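Local structure of putative acyl-CoA dehydrogenase (Burkholderia xenovorans, 5JSC) at residues 302-305 / 306-309; 287-291 / 292-296. The protein is a putative member of the acyl-CoA dehydrogenase family, a four-subunit flavoprotein that binds flavin-adenine dinucleotide. All coordinates share one frame; numbering follows the deposited sequence. Where two conformers were deposited one is given.

Contact 1 (302-305 / 306-309)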
loop_
_atom_site.group_PDB
_atom_site.type_symbol
_atom_site.label_atom_id
_atom_site.label_comp_id
_atom_site.label_asym_id
_atom_site.label_seq_id
_atom_site.Cartn_x
_atom_site.Cartn_y
_atom_site.Cartn_z
ATOM N N ALA C 302 7.714 -5.119 -13.448
ATOM C CA ALA C 302 7.012 -4.114 -12.658
ATOM C C ALA C 302 7.649 -3.946 -11.287
ATOM O O ALA C 302 7.694 -2.833 -10.745
ATOM C CB ALA C 302 5.537 -4.495 -12.532
ATOM N N LYS C 303 8.134 -5.044 -10.707
ATOM C CA LYS C 303 8.800 -4.958 -9.411
ATOM C C LYS C 303 10.117 -4.202 -9.520
ATOM O O LYS C 303 10.412 -3.340 -8.678
ATOM C CB LYS C 303 9.035 -6.354 -8.833
ATOM C CG LYS C 303 9.717 -6.338 -7.484
ATOM C CD LYS C 303 8.966 -7.215 -6.489
ATOM C CE LYS C 303 9.483 -8.631 -6.497
ATOM N NZ LYS C 303 8.476 -9.586 -5.952
ATOM N N LEU C 304 10.917 -4.501 -10.545
ATOM C CA LEU C 304 12.149 -3.749 -10.772
ATOM C C LEU C 304 11.838 -2.281 -11.011
ATOM O O LEU C 304 12.552 -1.399 -10.517
ATOM C CB LEU C 304 12.906 -4.329 -11.971
ATOM C CG LEU C 304 13.507 -5.724 -11.801
ATOM C CD1 LEU C 304 14.024 -6.270 -13.133
ATOM C CD2 LEU C 304 14.612 -5.720 -10.745
ATOM N N ALA C 305 10.775 -1.999 -11.776
ATOM C CA ALA C 305 10.398 -0.615 -12.054
ATOM C C ALA C 305 10.093 0.139 -10.771
ATOM O O ALA C 305 10.533 1.282 -10.595
ATOM C CB ALA C 305 9.193 -0.568 -12.991
ATOM N N GLN C 306 9.348 -0.495 -9.857
ATOM C CA GLN C 306 8.996 0.170 -8.609
ATOM C C GLN C 306 10.217 0.353 -7.724
ATOM O O GLN C 306 10.345 1.380 -7.043
ATOM C CB GLN C 306 7.909 -0.618 -7.869
ATOM C CG GLN C 306 7.576 -0.008 -6.497
ATOM C CD GLN C 306 6.966 1.391 -6.577
ATOM O OE1 GLN C 306 7.573 2.387 -6.140
ATOM N NE2 GLN C 306 5.753 1.472 -7.104
ATOM N N MET C 307 11.132 -0.622 -7.734
ATOM C CA MET C 307 12.391 -0.445 -7.014
ATOM C C MET C 307 13.117 0.791 -7.520
ATOM O O MET C 307 13.560 1.636 -6.732
ATOM C CB MET C 307 13.265 -1.691 -7.166
ATOM C CG MET C 307 12.675 -2.925 -6.476
ATOM S SD MET C 307 13.410 -4.475 -7.032
ATOM C CE MET C 307 15.050 -4.303 -6.339
ATOM N N ALA C 308 13.212 0.929 -8.844
ATOM C CA ALA C 308 13.914 2.064 -9.438
ATOM C C ALA C 308 13.189 3.379 -9.176
ATOM O O ALA C 308 13.830 4.414 -8.944
ATOM C CB ALA C 308 14.078 1.834 -10.938
ATOM N N LEU C 309 11.856 3.363 -9.228
ATOM C CA LEU C 309 11.080 4.567 -8.934
ATOM C C LEU C 309 11.315 5.026 -7.500
ATOM O O LEU C 309 11.559 6.213 -7.240
ATOM C CB LEU C 309 9.596 4.287 -9.177
ATOM C CG LEU C 309 8.645 5.454 -8.880
ATOM C CD1 LEU C 309 9.004 6.656 -9.754
ATOM C CD2 LEU C 309 7.188 5.031 -9.089
#
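M307 reaches back over the preceding turn of its helix and sets its sulfur against K303 and L304. This sulfur, SD, stands 4.1 Å from CD2 of L304 and 4.2 Å from CG of K303, and the M307 side chain crosses both of the others at a slant. The first torsion explains the reach: M307 CG is anti to its own carbonyl carbon (chi1 -67°), which turns the chain toward the N-terminal end of the helix and leaves CG 3.2 Å from O of K303. K303 contributes only the aliphatic root of its side chain here.

Backbone bonding supplies the second kind of interaction, and the stretch is a worked example of the general i to i+4 pattern of an alpha-helix. Q306 N donates to O of A302 over 3.0 Å, M307 N to O of K303, A308 N to O of L304, and L309 N to O of A305 over 2.8 Å. These residues belong to the helix 298-325, part of the helical C-terminal domain of the acyl-CoA dehydrogenase fold, and its faces have different neighbours. L304 and M307 pack on M277 of helix 250-286, while A352 of helix 332-356 meets both K303 and M307.

Packing between chains uses other positions: A308 lies on L396 of the second subunit, and Q306 and L309 share W340 of that same chain. The polar end of Q306 turns along its own helix, where OE1 is hydrogen-bonded to OG1 of T310.

Contact 2 (287-291 / 292-296); sequences RKMFG and QTLGD. With FAD (flavin-adenine dinucleotide), chain T.
A tight beta hairpin, closed by a type I' turn from M289 to Q292, forms part of the flavin-adenine dinucleotide pocket. M289 and Q292 are its hydrogen-bonded pair: each backbone N donates to the other's O over 2.9 Å. Next to them, L294 N bonds to R287 O at 2.8 Å, the donor lying nearly on the line of the C=O bond. Beyond the strands, D296 OD2 accepts from T293, the amide N on its anti lone pair and OG1 from above the carboxylate plane.

The side chains of M289 and L294 cross at a slant, SD lying 3.7 Å from CD1, and both continue to the cofactor: L294 CD1 is 3.3 Å from the ribose oxygen O4B, and M289 CE approaches O5B. The F290 ring meets the adenine amino group obliquely, with CE2 3.5 Å from N6A.

R287, its CG anti to the backbone N (chi1 -177°) and its chain bent about CB-CG, spans the diphosphate. NE bonds to O2A at 2.8 Å, near the guanidinium plane, and NH2 to O2P at a more bent 131°. With NH1 held by P149 O of the fourth subunit, the guanidinium is fixed in rotation, and its positive charge probably offsets the phosphates' negative charge.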
loop_
_atom_site.group_PDB
_atom_site.type_symbol
_atom_site.label_atom_id
_atom_site.label_comp_id
_atom_site.label_asym_id
_atom_site.label_seq_id
_atom_site.Cartn_x
_atom_site.Cartn_y
_atom_site.Cartn_z
ATOM N N ARG C 287 18.695 -15.360 -13.919
ATOM C CA ARG C 287 18.015 -16.544 -13.391
ATOM C C ARG C 287 17.115 -17.150 -14.461
ATOM O O ARG C 287 16.086 -16.570 -14.823
ATOM C CB ARG C 287 17.209 -16.190 -12.145
ATOM C CG ARG C 287 16.524 -17.388 -11.491
ATOM C CD ARG C 287 17.536 -18.403 -10.981
ATOM N NE ARG C 287 16.918 -19.384 -10.077
ATOM C CZ ARG C 287 17.561 -20.420 -9.550
ATOM N NH1 ARG C 287 18.840 -20.617 -9.843
ATOM N NH2 ARG C 287 16.932 -21.258 -8.727
ATOM N N LYS C 288 17.486 -18.329 -14.953
ATOM C CA LYS C 288 16.684 -19.023 -15.951
ATOM C C LYS C 288 15.519 -19.747 -15.284
ATOM O O LYS C 288 15.679 -20.383 -14.238
ATOM C CB LYS C 288 17.545 -20.024 -16.719
ATOM C CG LYS C 288 18.692 -19.392 -17.489
ATOM C CD LYS C 288 19.506 -20.475 -18.234
ATOM C CE LYS C 288 20.713 -19.900 -18.948
ATOM N NZ LYS C 288 21.791 -19.520 -17.997
ATOM N N MET C 289 14.338 -19.632 -15.887
ATOM C CA MET C 289 13.155 -20.322 -15.391
ATOM C C MET C 289 12.077 -20.278 -16.460
ATOM O O MET C 289 11.967 -19.303 -17.215
ATOM C CB MET C 289 12.621 -19.695 -14.098
ATOM C CG MET C 289 12.403 -18.185 -14.194
ATOM S SD MET C 289 11.367 -17.485 -12.886
ATOM C CE MET C 289 12.356 -17.855 -11.430
ATOM N N PHE C 290 11.283 -21.348 -16.503
ATOM C CA PHE C 290 10.122 -21.437 -17.387
ATOM C C PHE C 290 10.491 -21.118 -18.833
ATOM O O PHE C 290 9.734 -20.473 -19.565
ATOM C CB PHE C 290 8.995 -20.532 -16.890
ATOM C CG PHE C 290 8.553 -20.847 -15.491
ATOM C CD1 PHE C 290 7.765 -21.965 -15.237
ATOM C CD2 PHE C 290 8.943 -20.045 -14.426
ATOM C CE1 PHE C 290 7.362 -22.270 -13.956
ATOM C CE2 PHE C 290 8.535 -20.341 -13.130
ATOM C CZ PHE C 290 7.748 -21.460 -12.897
ATOM N N GLY C 291 11.663 -21.592 -19.254
ATOM C CA GLY C 291 12.096 -21.448 -20.629
ATOM C C GLY C 291 12.593 -20.074 -20.998
ATOM O O GLY C 291 12.867 -19.820 -22.176
ATOM N N GLN C 292 12.706 -19.175 -20.028
ATOM C CA GLN C 292 13.183 -17.824 -20.275
ATOM C C GLN C 292 13.977 -17.370 -19.056
ATOM O O GLN C 292 14.644 -18.193 -18.420
ATOM C CB GLN C 292 12.009 -16.903 -20.597
ATOM C CG GLN C 292 10.913 -16.847 -19.541
ATOM C CD GLN C 292 9.731 -15.996 -19.985
ATOM O OE1 GLN C 292 9.499 -15.804 -21.183
ATOM N NE2 GLN C 292 8.992 -15.465 -19.023
ATOM N N THR C 293 13.949 -16.084 -18.722
ATOM C CA THR C 293 14.591 -15.614 -17.503
ATOM C C THR C 293 13.551 -14.953 -16.615
ATOM O O THR C 293 12.477 -14.555 -17.075
ATOM C CB THR C 293 15.725 -14.610 -17.767
ATOM O OG1 THR C 293 15.175 -13.413 -18.334
ATOM C CG2 THR C 293 16.778 -15.196 -18.696
ATOM N N LEU C 294 13.891 -14.854 -15.326
ATOM C CA LEU C 294 13.019 -14.193 -14.363
ATOM C C LEU C 294 12.635 -12.790 -14.836
ATOM O O LEU C 294 11.482 -12.361 -14.688
ATOM C CB LEU C 294 13.725 -14.157 -13.004
ATOM C CG LEU C 294 13.065 -13.438 -11.823
ATOM C CD1 LEU C 294 11.671 -14.007 -11.553
ATOM C CD2 LEU C 294 13.948 -13.562 -10.590
ATOM N N GLY C 295 13.586 -12.068 -15.435
ATOM C CA GLY C 295 13.324 -10.717 -15.904
ATOM C C GLY C 295 12.380 -10.618 -17.086
ATOM O O GLY C 295 11.904 -9.520 -17.387
ATOM N N ASP C 296 12.100 -11.731 -17.771
ATOM C CA ASP C 296 11.162 -11.685 -18.884
ATOM C C ASP C 296 9.707 -11.625 -18.432
ATOM O O ASP C 296 8.824 -11.355 -19.259
ATOM C CB ASP C 296 11.369 -12.898 -19.796
ATOM C CG ASP C 296 12.675 -12.827 -20.560
ATOM O OD1 ASP C 296 12.919 -11.794 -21.227
ATOM O OD2 ASP C 296 13.466 -13.787 -20.476
HETATM P PA FAD T . 13.311 -19.084 -8.025
HETATM O O1A FAD T . 12.565 -20.243 -8.591
HETATM O O2A FAD T . 14.572 -18.687 -8.758
HETATM O O5B FAD T . 12.317 -17.860 -7.927
HETATM C C5B FAD T . 12.829 -16.564 -7.555
HETATM C C4B FAD T . 11.630 -15.663 -7.412
HETATM O O4B FAD T . 10.995 -15.526 -8.697
HETATM C C3B FAD T . 10.512 -16.204 -6.531
HETATM O O3B FAD T . 10.773 -16.040 -5.138
HETATM C C2B FAD T . 9.312 -15.390 -7.017
HETATM O O2B FAD T . 9.262 -14.125 -6.357
HETATM C C1B FAD T . 9.627 -15.208 -8.511
HETATM N N9A FAD T . 8.838 -16.036 -9.420
HETATM C C8A FAD T . 8.793 -17.404 -9.459
HETATM N N7A FAD T . 8.083 -17.887 -10.450
HETATM C C5A FAD T . 7.623 -16.755 -11.107
HETATM C C6A FAD T . 6.832 -16.584 -12.257
HETATM N N6A FAD T . 6.327 -17.600 -12.971
HETATM N N1A FAD T . 6.570 -15.320 -12.657
HETATM C C2A FAD T . 7.067 -14.304 -11.944
HETATM N N3A FAD T . 7.824 -14.344 -10.844
HETATM C C4A FAD T . 8.075 -15.607 -10.478
HETATM N N1 FAD T . 12.532 -26.998 -0.996
HETATM C C2 FAD T . 12.342 -28.344 -0.890
HETATM O O2 FAD T . 12.250 -29.076 -1.884
HETATM N N3 FAD T . 12.233 -28.918 0.351
HETATM C C4 FAD T . 12.283 -28.251 1.560
HETATM O O4 FAD T . 12.259 -28.879 2.611
HETATM C C4X FAD T . 12.453 -26.829 1.446
HETATM N N5 FAD T . 12.576 -26.132 2.545
HETATM C C5X FAD T . 12.923 -24.796 2.433
HETATM C C6 FAD T . 13.218 -24.079 3.595
HETATM C C7 FAD T . 13.684 -22.771 3.535
HETATM C C7M FAD T . 14.030 -22.041 4.809
HETATM C C8 FAD T . 13.842 -22.154 2.287
HETATM C C8M FAD T . 14.355 -20.739 2.180
HETATM C C9 FAD T . 13.534 -22.858 1.129
HETATM C C9A FAD T . 13.082 -24.173 1.188
HETATM N N10 FAD T . 12.867 -24.944 0.027
HETATM C C10 FAD T . 12.582 -26.286 0.122
HETATM C "C1'" FAD T . 13.069 -24.331 -1.294
HETATM C "C2'" FAD T . 11.935 -23.405 -1.722
HETATM O "O2'" FAD T . 10.762 -24.156 -2.039
HETATM C "C3'" FAD T . 12.374 -22.591 -2.942
HETATM O "O3'" FAD T . 13.368 -21.679 -2.486
HETATM C "C4'" FAD T . 11.255 -21.805 -3.626
HETATM O "O4'" FAD T . 10.375 -22.714 -4.292
HETATM C "C5'" FAD T . 11.784 -20.778 -4.605
HETATM O "O5'" FAD T . 12.645 -21.455 -5.547
HETATM P P FAD T . 14.070 -20.745 -5.814
HETATM O O1P FAD T . 14.804 -20.482 -4.552
HETATM O O2P FAD T . 14.829 -21.608 -6.782
HETATM O O3P FAD T . 13.688 -19.361 -6.503
#

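How the contacts relate
From the N terminus, the chain leaves helix 250-286 and first closes contact 2, a hairpin whose strands are joined directly by its turn. Only after a short link does it enter helix 298-325, where contact 1 falls in the first turns. The two are therefore in series, neither nested nor crossing, and contact 1 closes no loop because it lies within one helix. The centres of contact 1 and contact 2 are about 18 Å apart, and the two do not touch. Contact 2 ties the connection between the two long helices to the cofactor, whereas contact 1 belongs to the helix packing against 250-286 and 332-356. Both also face other subunits of the tetramer.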